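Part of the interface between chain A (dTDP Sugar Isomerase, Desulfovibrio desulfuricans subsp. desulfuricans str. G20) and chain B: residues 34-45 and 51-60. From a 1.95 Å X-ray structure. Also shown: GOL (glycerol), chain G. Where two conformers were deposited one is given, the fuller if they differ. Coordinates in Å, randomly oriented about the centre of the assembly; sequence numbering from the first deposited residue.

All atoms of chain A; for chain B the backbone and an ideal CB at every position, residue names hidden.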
# COMPACT_ATOMS: atom_id res chain seq x y z
N GLU A 34 -15.33 -5.93 10.24
CA GLU A 34 -14.84 -6.69 11.41
C GLU A 34 -13.39 -7.10 11.20
O GLU A 34 -13.02 -7.63 10.18
CB GLU A 34 -15.72 -7.87 11.72
CG GLU A 34 -16.99 -7.49 12.50
CD GLU A 34 -16.73 -7.20 14.00
OE1 GLU A 34 -15.62 -6.86 14.40
OE2 GLU A 34 -17.67 -7.32 14.80
N GLY A 35 -12.57 -6.78 12.18
CA GLY A 35 -11.17 -7.15 12.15
C GLY A 35 -10.35 -5.97 11.78
O GLY A 35 -9.15 -5.91 12.02
N GLY A 36 -11.02 -5.00 11.18
CA GLY A 36 -10.35 -3.77 10.78
C GLY A 36 -10.83 -3.23 9.45
O GLY A 36 -11.31 -3.98 8.61
N PRO A 37 -10.66 -1.93 9.23
CA PRO A 37 -11.22 -1.39 8.01
C PRO A 37 -10.45 -1.64 6.75
O PRO A 37 -9.26 -1.92 6.76
CB PRO A 37 -11.25 0.12 8.30
CG PRO A 37 -10.07 0.33 9.20
CD PRO A 37 -10.11 -0.88 10.10
N VAL A 38 -11.21 -1.53 5.68
CA VAL A 38 -10.68 -1.56 4.31
C VAL A 38 -10.47 -0.11 3.91
O VAL A 38 -11.36 0.75 4.05
CB VAL A 38 -11.64 -2.27 3.35
CG1 VAL A 38 -11.22 -2.07 1.92
CG2 VAL A 38 -11.75 -3.77 3.71
N LEU A 39 -9.27 0.15 3.43
CA LEU A 39 -8.87 1.48 3.03
C LEU A 39 -8.61 1.56 1.54
O LEU A 39 -7.72 0.91 1.01
CB LEU A 39 -7.61 1.88 3.79
CG LEU A 39 -7.65 1.63 5.29
CD1 LEU A 39 -6.29 1.86 5.92
CD2 LEU A 39 -8.73 2.53 5.91
N HIS A 40 -9.40 2.39 0.87
CA HIS A 40 -9.20 2.57 -0.56
C HIS A 40 -8.00 3.43 -0.88
O HIS A 40 -7.50 4.18 -0.06
CB HIS A 40 -10.41 3.17 -1.28
CG HIS A 40 -11.56 2.23 -1.39
ND1 HIS A 40 -12.81 2.62 -1.80
CD2 HIS A 40 -11.67 0.92 -1.07
CE1 HIS A 40 -13.62 1.58 -1.81
NE2 HIS A 40 -12.96 0.54 -1.34
N MSE A 41 -7.57 3.28 -2.12
CA MSE A 41 -6.51 4.11 -2.66
C MSE A 41 -6.79 4.55 -4.10
O MSE A 41 -6.97 5.75 -4.39
CB MSE A 41 -5.15 3.43 -2.59
CG MSE A 41 -4.08 4.41 -2.95
SE MSE A 41 -2.28 3.72 -2.90
CE MSE A 41 -1.28 5.39 -3.40
N LEU A 42 -6.84 3.58 -5.00
CA LEU A 42 -7.03 3.88 -6.41
C LEU A 42 -7.61 2.74 -7.21
O LEU A 42 -7.29 1.57 -6.98
CB LEU A 42 -5.66 4.27 -7.00
CG LEU A 42 -5.51 5.12 -8.26
CD1 LEU A 42 -6.20 6.48 -8.11
CD2 LEU A 42 -3.99 5.26 -8.51
N ARG A 43 -8.48 3.11 -8.12
CA ARG A 43 -9.09 2.19 -9.07
C ARG A 43 -8.81 2.66 -10.48
O ARG A 43 -8.46 3.82 -10.72
CB ARG A 43 -10.61 2.12 -8.92
CG ARG A 43 -11.12 1.33 -7.76
CD ARG A 43 -12.56 1.71 -7.55
NE ARG A 43 -13.43 1.40 -8.69
CZ ARG A 43 -14.22 0.33 -8.73
NH1 ARG A 43 -14.23 -0.51 -7.71
NH2 ARG A 43 -15.01 0.08 -9.77
N LEU A 44 -9.04 1.74 -11.41
CA LEU A 44 -8.82 2.00 -12.85
C LEU A 44 -9.76 3.07 -13.37
O LEU A 44 -9.45 3.80 -14.30
CB LEU A 44 -9.02 0.71 -13.66
CG LEU A 44 -9.04 0.86 -15.18
CD1 LEU A 44 -7.76 1.49 -15.70
CD2 LEU A 44 -9.27 -0.50 -15.80
N ASP A 45 -10.91 3.14 -12.76
CA ASP A 45 -11.93 4.10 -13.16
C ASP A 45 -11.93 5.33 -12.26
O ASP A 45 -12.71 6.24 -12.45
CB ASP A 45 -13.31 3.45 -13.23
CG ASP A 45 -13.63 2.60 -12.02
OD1 ASP A 45 -12.96 2.76 -10.97
OD2 ASP A 45 -14.53 1.75 -12.12
N UNK B 51 -2.32 -6.86 -15.05
CA UNK B 51 -3.25 -5.78 -15.32
C UNK B 51 -3.66 -5.01 -14.06
O UNK B 51 -3.86 -5.61 -13.01
CB UNK B 51 -4.50 -6.34 -16.01
N UNK B 52 -3.79 -3.71 -14.19
CA UNK B 52 -4.23 -2.85 -13.07
C UNK B 52 -5.73 -2.67 -12.96
O UNK B 52 -6.42 -2.08 -13.82
CB UNK B 52 -3.59 -1.47 -13.20
N UNK B 53 -6.23 -3.17 -11.86
CA UNK B 53 -7.64 -3.06 -11.54
C UNK B 53 -7.84 -2.12 -10.37
O UNK B 53 -8.56 -1.11 -10.45
CB UNK B 53 -8.23 -4.44 -11.23
N UNK B 54 -7.17 -2.45 -9.28
CA UNK B 54 -7.30 -1.66 -8.05
C UNK B 54 -6.17 -1.90 -7.06
O UNK B 54 -5.54 -2.94 -7.04
CB UNK B 54 -8.64 -1.97 -7.37
N UNK B 55 -5.91 -0.88 -6.27
CA UNK B 55 -5.00 -1.01 -5.12
C UNK B 55 -5.76 -0.51 -3.90
O UNK B 55 -6.28 0.62 -3.88
CB UNK B 55 -3.70 -0.23 -5.33
N UNK B 56 -5.89 -1.40 -2.91
CA UNK B 56 -6.48 -1.08 -1.61
C UNK B 56 -5.72 -1.79 -0.50
O UNK B 56 -4.90 -2.67 -0.74
CB UNK B 56 -7.96 -1.47 -1.57
N UNK B 57 -6.05 -1.38 0.71
CA UNK B 57 -5.48 -1.94 1.93
C UNK B 57 -6.55 -2.48 2.86
O UNK B 57 -7.72 -2.05 2.84
CB UNK B 57 -4.65 -0.88 2.66
N UNK B 58 -6.09 -3.42 3.65
CA UNK B 58 -6.92 -4.06 4.65
C UNK B 58 -6.16 -4.11 5.96
O UNK B 58 -5.10 -4.72 6.06
CB UNK B 58 -7.34 -5.46 4.21
N UNK B 59 -6.72 -3.43 6.95
CA UNK B 59 -6.13 -3.47 8.27
C UNK B 59 -6.67 -4.67 8.98
O UNK B 59 -7.86 -5.00 8.86
CB UNK B 59 -6.41 -2.19 9.06
N UNK B 60 -5.77 -5.38 9.66
CA UNK B 60 -6.15 -6.52 10.47
C UNK B 60 -5.56 -6.33 11.85
O UNK B 60 -4.34 -6.29 12.02
CB UNK B 60 -5.68 -7.84 9.84
C1 GOL G . -12.40 -4.89 -0.92
O1 GOL G . -13.30 -5.23 0.12
C2 GOL G . -12.98 -3.70 -1.66
O2 GOL G . -13.53 -2.74 -0.78
C3 GOL G . -11.90 -3.02 -2.45
O3 GOL G . -12.58 -2.08 -3.22

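The two segments run antiparallel, their axes at 159° and 4.6 Å apart at closest approach, so main-chain hydrogen bonds fix the register and CA-to-CB directions sort the positions by face.

Position 51 has nothing of chain A within 5.5 Å of its ideal CB; almost any residue would suit. It is Gln B51.

At 52 the CB points sideways and also has nothing of chain A within 5.5 Å, so only a long side chain could reach Leu A42 to Leu A44. Phe B52 does: CZ lies 3.8 Å from Leu A42 O, and the ring edge meets Arg A43 C, 3.8 Å from CE2.

Position 53 points its CB away, and the backbone angles (-111/-56) do not demand glycine. Its O accepts from Leu A44 N at 3.0 Å. It is Gly B53.

At 54 the ideal CB sits 4.2 Å from Arg A43 CG, on the face shared with His A40 and Arg A43. Arginine and the glycerol hydroxyls favour an acidic or other polar chain. Glu B54, extended (chi1 and chi2 both t), makes a long salt bridge from OE1 to Arg A43 NH1 (3.9 Å), while OE2 lies over one face of the His A40 ring and accepts from glycerol O3 at 2.6 Å.

Position 55 exchanges main-chain bonds with Leu A42 (N to Leu A42 O 2.9 Å, O to Leu A42 N 3.2 Å). Its CB, near Met A41 CB, calls for an aliphatic residue. Ile B55 places CG2 3.8 Å from Leu A42 CB and 4.0 Å from Met A41 CB.

At 56 the CB is 3.5 Å from Leu A39 O, with Val A38, His A40 and glycerol on that face; a valine, leucine or aromatic would suit. Tyr B56, chi1 p, brings CD2 to 3.9 Å from Val A38 CG1 and lays a ring face against glycerol C3.

Position 57 pairs with Leu A39 (N to Leu A39 O 2.9 Å, O to Leu A39 N 2.8 Å), on the face carrying Leu A39; large apolar chains fit. Phe B57 reaches Met A41 SE with CZ (3.9 Å).

At 58 the nearest atom of chain A, Val A38 CG2, is 4.7 Å from the ideal CB; no close partner is offered, so the position is permissive, for small residues and others. It is Ser B58, bonded elsewhere in the structure.

At 59, N donates to Pro A37 O (3.0 Å), and the CB points toward chain A. Aliphatic or long polar chains could cover the proline; Glu B59 sets OE1 3.5 Å from Pro A37 CD.

Position 60 points away, tolerating many residues. Val B60 adds a CA-H...O contact, CA to Gly A35 O 3.4 Å.

Chain B, residues 51-60: QFGEIYFSEV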
# COMPACT_ATOMS: atom_id res chain seq x y z
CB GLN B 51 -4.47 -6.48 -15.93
CG GLN B 51 -5.58 -5.62 -16.38
CD GLN B 51 -6.61 -6.42 -17.15
OE1 GLN B 51 -6.29 -7.44 -17.75
NE2 GLN B 51 -7.85 -5.96 -17.14
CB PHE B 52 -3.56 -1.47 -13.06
CG PHE B 52 -3.96 -0.63 -11.88
CD1 PHE B 52 -3.31 -0.76 -10.68
CD2 PHE B 52 -4.99 0.27 -11.99
CE1 PHE B 52 -3.69 0.01 -9.58
CE2 PHE B 52 -5.37 1.04 -10.91
CZ PHE B 52 -4.73 0.90 -9.70
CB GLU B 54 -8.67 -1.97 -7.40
CG GLU B 54 -8.94 -1.28 -6.05
CD GLU B 54 -10.35 -1.46 -5.53
OE1 GLU B 54 -11.11 -2.26 -6.13
OE2 GLU B 54 -10.70 -0.78 -4.51
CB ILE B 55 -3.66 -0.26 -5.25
CG1 ILE B 55 -2.88 -0.34 -3.92
CG2 ILE B 55 -3.87 1.18 -5.60
CD1 ILE B 55 -2.31 -1.74 -3.59
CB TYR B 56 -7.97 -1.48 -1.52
CG TYR B 56 -8.23 -2.96 -1.43
CD1 TYR B 56 -8.35 -3.74 -2.57
CD2 TYR B 56 -8.37 -3.60 -0.18
CE1 TYR B 56 -8.60 -5.12 -2.48
CE2 TYR B 56 -8.60 -4.97 -0.09
CZ TYR B 56 -8.70 -5.72 -1.24
OH TYR B 56 -8.94 -7.06 -1.17
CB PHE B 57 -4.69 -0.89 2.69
CG PHE B 57 -3.79 -0.10 1.83
CD1 PHE B 57 -2.67 -0.68 1.28
CD2 PHE B 57 -4.10 1.21 1.52
CE1 PHE B 57 -1.84 0.05 0.45
CE2 PHE B 57 -3.26 1.96 0.69
CZ PHE B 57 -2.13 1.38 0.16
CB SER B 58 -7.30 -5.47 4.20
OG SER B 58 -8.14 -6.11 5.14
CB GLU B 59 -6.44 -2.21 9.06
CG GLU B 59 -5.95 -2.28 10.46
CD GLU B 59 -5.92 -0.93 11.12
OE1 GLU B 59 -6.97 -0.43 11.56
OE2 GLU B 59 -4.82 -0.38 11.22
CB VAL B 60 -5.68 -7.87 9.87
CG1 VAL B 60 -6.27 -9.04 10.67
CG2 VAL B 60 -6.12 -7.97 8.41
O HOH W 1 -9.22 1.34 -3.78
O HOH W 2 -13.47 -0.05 -4.71
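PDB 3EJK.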